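Local coordinates for protein putative carbohydrate-active enzyme (Uncultured organism, PDB 5WH8) that probably hydrolyses O-glycosidic bonds as the family 5 cellulase domain of a larger secreted, multi-modular carbohydrate-active enzyme, at residues H37-W41 against A66-W72; K44-S50 against S288-W293. One frame throughout, in Å; residues are numbered along the deposited sequence.

Contact 1. Residues H37-W41 against A66-W72. With EDO (1,2-ethanediol), chain M.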
loop_
_atom_site.group_PDB
_atom_site.type_symbol
_atom_site.label_atom_id
_atom_site.label_comp_id
_atom_site.label_asym_id
_atom_site.label_seq_id
_atom_site.Cartn_x
_atom_site.Cartn_y
_atom_site.Cartn_z
ATOM N N HIS A 37 -8.819 -6.137 0.343
ATOM C CA HIS A 37 -9.936 -5.542 -0.395
ATOM C C HIS A 37 -10.648 -4.635 0.639
ATOM O O HIS A 37 -10.040 -4.273 1.656
ATOM C CB HIS A 37 -10.830 -6.666 -0.959
ATOM C CG HIS A 37 -11.683 -6.301 -2.138
ATOM N ND1 HIS A 37 -12.713 -5.391 -2.069
ATOM C CD2 HIS A 37 -11.704 -6.797 -3.401
ATOM C CE1 HIS A 37 -13.316 -5.316 -3.249
ATOM N NE2 HIS A 37 -12.715 -6.154 -4.077
ATOM N N GLY A 38 -11.895 -4.243 0.421
ATOM C CA GLY A 38 -12.594 -3.443 1.420
ATOM C C GLY A 38 -12.686 -4.157 2.764
ATOM O O GLY A 38 -13.174 -5.272 2.836
ATOM N N LEU A 39 -12.211 -3.525 3.842
ATOM C CA LEU A 39 -12.210 -4.191 5.155
ATOM C C LEU A 39 -13.625 -4.533 5.650
ATOM O O LEU A 39 -13.839 -5.611 6.214
ATOM C CB LEU A 39 -11.478 -3.327 6.193
ATOM C CG LEU A 39 -10.007 -3.054 5.848
ATOM C CD1 LEU A 39 -9.429 -1.962 6.717
ATOM C CD2 LEU A 39 -9.141 -4.333 5.944
ATOM N N ALA A 40 -14.588 -3.637 5.424
ATOM C CA ALA A 40 -15.964 -3.875 5.851
ATOM C C ALA A 40 -16.645 -4.972 5.025
ATOM O O ALA A 40 -17.696 -5.519 5.400
ATOM C CB ALA A 40 -16.767 -2.581 5.760
ATOM N N TRP A 41 -16.038 -5.315 3.895
ATOM C CA TRP A 41 -16.636 -6.270 2.981
ATOM C C TRP A 41 -16.117 -7.706 3.159
ATOM O O TRP A 41 -16.846 -8.667 2.883
ATOM C CB TRP A 41 -16.395 -5.814 1.545
ATOM C CG TRP A 41 -16.958 -4.460 1.238
ATOM C CD1 TRP A 41 -17.963 -3.811 1.911
ATOM C CD2 TRP A 41 -16.561 -3.590 0.178
ATOM N NE1 TRP A 41 -18.210 -2.591 1.326
ATOM C CE2 TRP A 41 -17.349 -2.425 0.271
ATOM C CE3 TRP A 41 -15.587 -3.669 -0.828
ATOM C CZ2 TRP A 41 -17.216 -1.364 -0.618
ATOM C CZ3 TRP A 41 -15.447 -2.606 -1.699
ATOM C CH2 TRP A 41 -16.268 -1.474 -1.600
ATOM N N ALA A 66 -6.647 -1.320 3.179
ATOM C CA ALA A 66 -7.439 -0.432 2.326
ATOM C C ALA A 66 -8.697 -0.006 3.070
ATOM O O ALA A 66 -9.670 -0.762 3.140
ATOM C CB ALA A 66 -7.807 -1.128 1.023
ATOM N N ILE A 67 -8.652 1.207 3.613
ATOM C CA ILE A 67 -9.725 1.755 4.434
ATOM C C ILE A 67 -10.611 2.632 3.548
ATOM O O ILE A 67 -10.333 3.808 3.353
ATOM C CB ILE A 67 -9.135 2.546 5.610
ATOM C CG1 ILE A 67 -8.265 1.627 6.473
ATOM C CG2 ILE A 67 -10.231 3.170 6.474
ATOM C CD1 ILE A 67 -7.089 2.324 7.051
ATOM N N TYR A 68 -11.628 2.028 2.939
ATOM C CA TYR A 68 -12.502 2.786 2.048
ATOM C C TYR A 68 -13.124 3.934 2.810
ATOM O O TYR A 68 -13.525 3.745 3.958
ATOM C CB TYR A 68 -13.616 1.917 1.481
ATOM C CG TYR A 68 -13.263 1.165 0.217
ATOM C CD1 TYR A 68 -12.405 0.077 0.255
ATOM C CD2 TYR A 68 -13.830 1.520 -1.002
ATOM C CE1 TYR A 68 -12.113 -0.635 -0.891
ATOM C CE2 TYR A 68 -13.533 0.823 -2.149
ATOM C CZ TYR A 68 -12.683 -0.257 -2.085
ATOM O OH TYR A 68 -12.401 -0.968 -3.243
ATOM N N THR A 69 -13.208 5.108 2.188
ATOM C CA THR A 69 -13.824 6.244 2.850
ATOM C C THR A 69 -15.322 6.237 2.576
ATOM O O THR A 69 -16.128 6.596 3.443
ATOM C CB THR A 69 -13.193 7.577 2.397
ATOM O OG1 THR A 69 -13.455 7.795 1.008
ATOM C CG2 THR A 69 -11.697 7.589 2.642
ATOM N N HIS A 70 -15.687 5.762 1.382
ATOM C CA HIS A 70 -17.061 5.757 0.893
ATOM C C HIS A 70 -17.493 4.381 0.373
ATOM O O HIS A 70 -16.759 3.404 0.515
ATOM C CB HIS A 70 -17.203 6.817 -0.195
ATOM C CG HIS A 70 -17.119 8.210 0.339
ATOM N ND1 HIS A 70 -15.944 8.758 0.812
ATOM C CD2 HIS A 70 -18.070 9.159 0.498
ATOM C CE1 HIS A 70 -16.176 9.989 1.234
ATOM N NE2 HIS A 70 -17.456 10.258 1.051
ATOM N N GLU A 71 -18.686 4.329 -0.226
ATOM C CA GLU A 71 -19.415 3.093 -0.525
ATOM C C GLU A 71 -19.848 2.413 0.764
ATOM O O GLU A 71 -19.485 2.857 1.874
ATOM C CB GLU A 71 -18.589 2.143 -1.402
ATOM C CG GLU A 71 -18.106 2.841 -2.675
ATOM C CD GLU A 71 -17.360 1.934 -3.645
ATOM O OE1 GLU A 71 -17.909 0.878 -4.044
ATOM O OE2 GLU A 71 -16.221 2.295 -4.023
ATOM N N TRP A 72 -20.645 1.357 0.639
ATOM C CA TRP A 72 -21.277 0.792 1.821
ATOM C C TRP A 72 -20.221 0.456 2.872
ATOM O O TRP A 72 -19.239 -0.219 2.580
ATOM C CB TRP A 72 -22.096 -0.473 1.512
ATOM C CG TRP A 72 -22.758 -0.922 2.790
ATOM C CD1 TRP A 72 -23.958 -0.490 3.293
ATOM C CD2 TRP A 72 -22.215 -1.827 3.763
ATOM N NE1 TRP A 72 -24.192 -1.079 4.520
ATOM C CE2 TRP A 72 -23.142 -1.903 4.828
ATOM C CE3 TRP A 72 -21.031 -2.575 3.843
ATOM C CZ2 TRP A 72 -22.926 -2.702 5.950
ATOM C CZ3 TRP A 72 -20.815 -3.367 4.960
ATOM C CH2 TRP A 72 -21.756 -3.422 6.002
HETATM C C1 EDO M . -12.535 -4.380 -7.198
HETATM O O1 EDO M . -11.872 -5.654 -7.288
HETATM C C2 EDO M . -14.061 -4.452 -7.374
HETATM O O2 EDO M . -14.647 -5.600 -6.731
HETATM O O HOH W 1 -12.115 -0.723 3.994
#
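Trp41 lays its six-membered ring against Tyr68 where, in a (beta/alpha)8 TIM barrel, the loop after the first strand meets the end of the second strand and the loop that follows it. The packing is close on the barrel side. Trp41 CH2 sits over one face of the tyrosine, 3.6 Å from Tyr68 CE2, with the ring planes oblique at 48°. Gly38 brings its CA to 3.7 Å from Tyr68 CE1; having no side chain, it lets the rings of Trp41 and Tyr68 both lie against it. One water accepts from Leu39 N and Tyr68 N and donates to Ala66 O, joining loop to strand. Leu39 CD1 meets Ile67 CG1 at 3.8 Å, aliphatic against aliphatic. The His37 ring is held at both ends, ND1 accepting from Gly38 N and NE2 bonded to Glu278, which together restrain its rotation. The outer side is looser: exposed Trp72 turns the edge of its ring to Ala40 and to the pyrrole part of Trp41, and the carboxylate of Glu71, held by Asn112, lies 3.8 Å from Trp41 CH2 through OE1. Here one polar bond crosses, Trp41 NE1 to Trp72 O, 2.9 Å long and bent to 145° at the hydrogen.

Contact 2. Residues K44-S50 against S288-W293; sequences KCYTEAS and SNSGDW
The two backbones draw together at two points, Cys45 beside Ser288 (5.7 Å between CA atoms) and Ser50 beside Trp293 (6.0 Å), joining the 3-10 turn at 44-45 and the start of helix 48-56 to the end of the short helix 287-290 and the turn after it. Trp293 carries most of the contact. Ser50 CA stands above its five-membered ring, 3.6 Å from the centroid and 7° off the normal, a CH-pi contact. Gly291 O covers the opposite face near its rim, so the indole is sandwiched. Trp293 CH2 reaches the backbone at Lys44 O, 3.2 Å away. A small serine suits the helix start: chi1 71° puts OG between N and the carbonyl carbon, turned back to donate to Cys45 O. Ser50 OG also accepts from Thr47 N and Thr47 OG1 from Ser50 N, together a capping box with Thr47 at the N-cap. Cys45 SG rests on Ser288 CB at 3.8 Å. Lys44, bent at chi3, brings NZ to 3.7 Å from Asn289 OD1. No hydrogen bond spans the segments, so adhesion rests mainly on van der Waals and CH-pi contact, while the hydroxyls are engaged otherwise, those of Ser50 and Thr47 within 44-50 and that of Ser288 by Asp275.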
loop_
_atom_site.group_PDB
_atom_site.type_symbol
_atom_site.label_atom_id
_atom_site.label_comp_id
_atom_site.label_asym_id
_atom_site.label_seq_id
_atom_site.Cartn_x
_atom_site.Cartn_y
_atom_site.Cartn_z
ATOM N N LYS A 44 -13.632 -11.458 7.470
ATOM C CA LYS A 44 -13.146 -12.785 7.827
ATOM C C LYS A 44 -11.776 -13.090 7.213
ATOM O O LYS A 44 -11.073 -14.004 7.670
ATOM C CB LYS A 44 -14.157 -13.855 7.396
ATOM C CG LYS A 44 -15.400 -13.875 8.249
ATOM C CD LYS A 44 -16.343 -15.009 7.839
ATOM C CE LYS A 44 -15.855 -16.367 8.327
ATOM N NZ LYS A 44 -16.873 -17.428 8.074
ATOM N N CYS A 45 -11.396 -12.335 6.178
ATOM C CA CYS A 45 -10.112 -12.518 5.535
ATOM C C CYS A 45 -8.928 -11.851 6.258
ATOM O O CYS A 45 -7.788 -12.082 5.866
ATOM C CB CYS A 45 -10.144 -11.992 4.085
ATOM S SG CYS A 45 -11.140 -12.988 2.919
ATOM N N TYR A 46 -9.172 -11.020 7.279
ATOM C CA TYR A 46 -8.106 -10.189 7.874
ATOM C C TYR A 46 -8.045 -10.474 9.371
ATOM O O TYR A 46 -8.682 -9.796 10.190
ATOM C CB TYR A 46 -8.339 -8.697 7.559
ATOM C CG TYR A 46 -8.637 -8.523 6.083
ATOM C CD1 TYR A 46 -7.767 -9.038 5.118
ATOM C CD2 TYR A 46 -9.836 -7.959 5.649
ATOM C CE1 TYR A 46 -8.071 -8.951 3.761
ATOM C CE2 TYR A 46 -10.139 -7.863 4.294
ATOM C CZ TYR A 46 -9.261 -8.373 3.361
ATOM O OH TYR A 46 -9.597 -8.309 2.030
ATOM N N THR A 47 -7.274 -11.502 9.702
ATOM C CA THR A 47 -7.156 -11.999 11.075
ATOM C C THR A 47 -5.714 -12.354 11.417
ATOM O O THR A 47 -4.828 -12.372 10.541
ATOM C CB THR A 47 -8.003 -13.267 11.293
ATOM O OG1 THR A 47 -7.468 -14.327 10.496
ATOM C CG2 THR A 47 -9.439 -13.047 10.919
ATOM N N GLU A 48 -5.464 -12.668 12.684
ATOM C CA GLU A 48 -4.129 -13.096 13.032
ATOM C C GLU A 48 -3.768 -14.342 12.235
ATOM O O GLU A 48 -2.652 -14.453 11.721
ATOM C CB GLU A 48 -3.998 -13.350 14.535
ATOM C CG GLU A 48 -2.548 -13.654 14.900
ATOM C CD GLU A 48 -2.252 -13.631 16.390
ATOM O OE1 GLU A 48 -3.122 -13.201 17.180
ATOM O OE2 GLU A 48 -1.129 -14.042 16.760
ATOM N N ALA A 49 -4.703 -15.274 12.102
ATOM C CA ALA A 49 -4.422 -16.494 11.358
ATOM C C ALA A 49 -4.121 -16.246 9.883
ATOM O O ALA A 49 -3.215 -16.858 9.324
ATOM C CB ALA A 49 -5.580 -17.471 11.493
ATOM N N SER A 50 -4.887 -15.380 9.226
ATOM C CA SER A 50 -4.705 -15.200 7.793
ATOM C C SER A 50 -3.414 -14.454 7.527
ATOM O O SER A 50 -2.661 -14.807 6.615
ATOM C CB SER A 50 -5.902 -14.473 7.162
ATOM O OG SER A 50 -5.977 -13.105 7.528
ATOM N N SER A 288 -12.383 -18.086 2.802
ATOM C CA SER A 288 -12.562 -17.477 4.129
ATOM C C SER A 288 -13.524 -18.302 4.993
ATOM O O SER A 288 -13.496 -18.177 6.216
ATOM C CB SER A 288 -13.052 -16.029 4.029
ATOM O OG SER A 288 -14.349 -15.938 3.499
ATOM N N ASN A 289 -14.349 -19.143 4.371
ATOM C CA ASN A 289 -15.220 -20.060 5.122
ATOM C C ASN A 289 -14.425 -21.241 5.673
ATOM O O ASN A 289 -14.605 -21.627 6.828
ATOM C CB ASN A 289 -16.362 -20.587 4.249
ATOM C CG ASN A 289 -17.403 -19.523 3.923
ATOM O OD1 ASN A 289 -17.607 -18.577 4.685
ATOM N ND2 ASN A 289 -18.075 -19.690 2.790
ATOM N N SER A 290 -13.521 -21.785 4.857
ATOM C CA SER A 290 -12.689 -22.914 5.262
ATOM C C SER A 290 -11.496 -22.517 6.119
ATOM O O SER A 290 -10.979 -23.319 6.908
ATOM C CB SER A 290 -12.172 -23.651 4.020
ATOM O OG SER A 290 -11.256 -22.828 3.315
ATOM N N GLY A 291 -11.035 -21.285 5.958
ATOM C CA GLY A 291 -9.837 -20.830 6.637
ATOM C C GLY A 291 -8.558 -21.285 5.964
ATOM O O GLY A 291 -7.499 -21.263 6.574
ATOM N N ASP A 292 -8.664 -21.732 4.718
ATOM C CA ASP A 292 -7.499 -22.230 3.986
ATOM C C ASP A 292 -6.881 -21.090 3.181
ATOM O O ASP A 292 -7.230 -20.844 2.029
ATOM C CB ASP A 292 -7.889 -23.400 3.068
ATOM C CG ASP A 292 -6.686 -24.108 2.480
ATOM O OD1 ASP A 292 -5.574 -23.560 2.552
ATOM O OD2 ASP A 292 -6.842 -25.233 1.923
ATOM N N TRP A 293 -5.961 -20.394 3.825
ATOM C CA TRP A 293 -5.416 -19.159 3.292
ATOM C C TRP A 293 -4.400 -19.386 2.183
ATOM O O TRP A 293 -3.853 -18.420 1.650
ATOM C CB TRP A 293 -4.796 -18.363 4.448
ATOM C CG TRP A 293 -5.773 -18.178 5.564
ATOM C CD1 TRP A 293 -5.672 -18.660 6.853
ATOM C CD2 TRP A 293 -7.012 -17.477 5.491
ATOM N NE1 TRP A 293 -6.785 -18.291 7.575
ATOM C CE2 TRP A 293 -7.623 -17.568 6.765
ATOM C CE3 TRP A 293 -7.676 -16.788 4.477
ATOM C CZ2 TRP A 293 -8.875 -17.002 7.033
ATOM C CZ3 TRP A 293 -8.923 -16.206 4.751
ATOM C CH2 TRP A 293 -9.500 -16.321 6.025
#

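How the contacts relate
From the N terminus, strand 32-36 runs into 37-41, and the same loop continues into 44-50, where helix 48-56 begins. Strand 62-68 follows and delivers 66-72, closing contact 1 across the first beta-alpha-beta unit, with 24 residues between its segments. Contact 2 closes far later, after 237 intervening residues, when 288-293 comes in beyond the last barrel strand, 268-273. The segments alternate along the chain, so the two closures cross. Their centres are 18 Å apart, yet Tyr46 joins them: its OH lies 2.9 Å from His37 N, probably a hydrogen bond, and also bonds Phe273 O. The loop after the first strand is thus tied to both the second strand and the region following the eighth, across the barrel's closing seam.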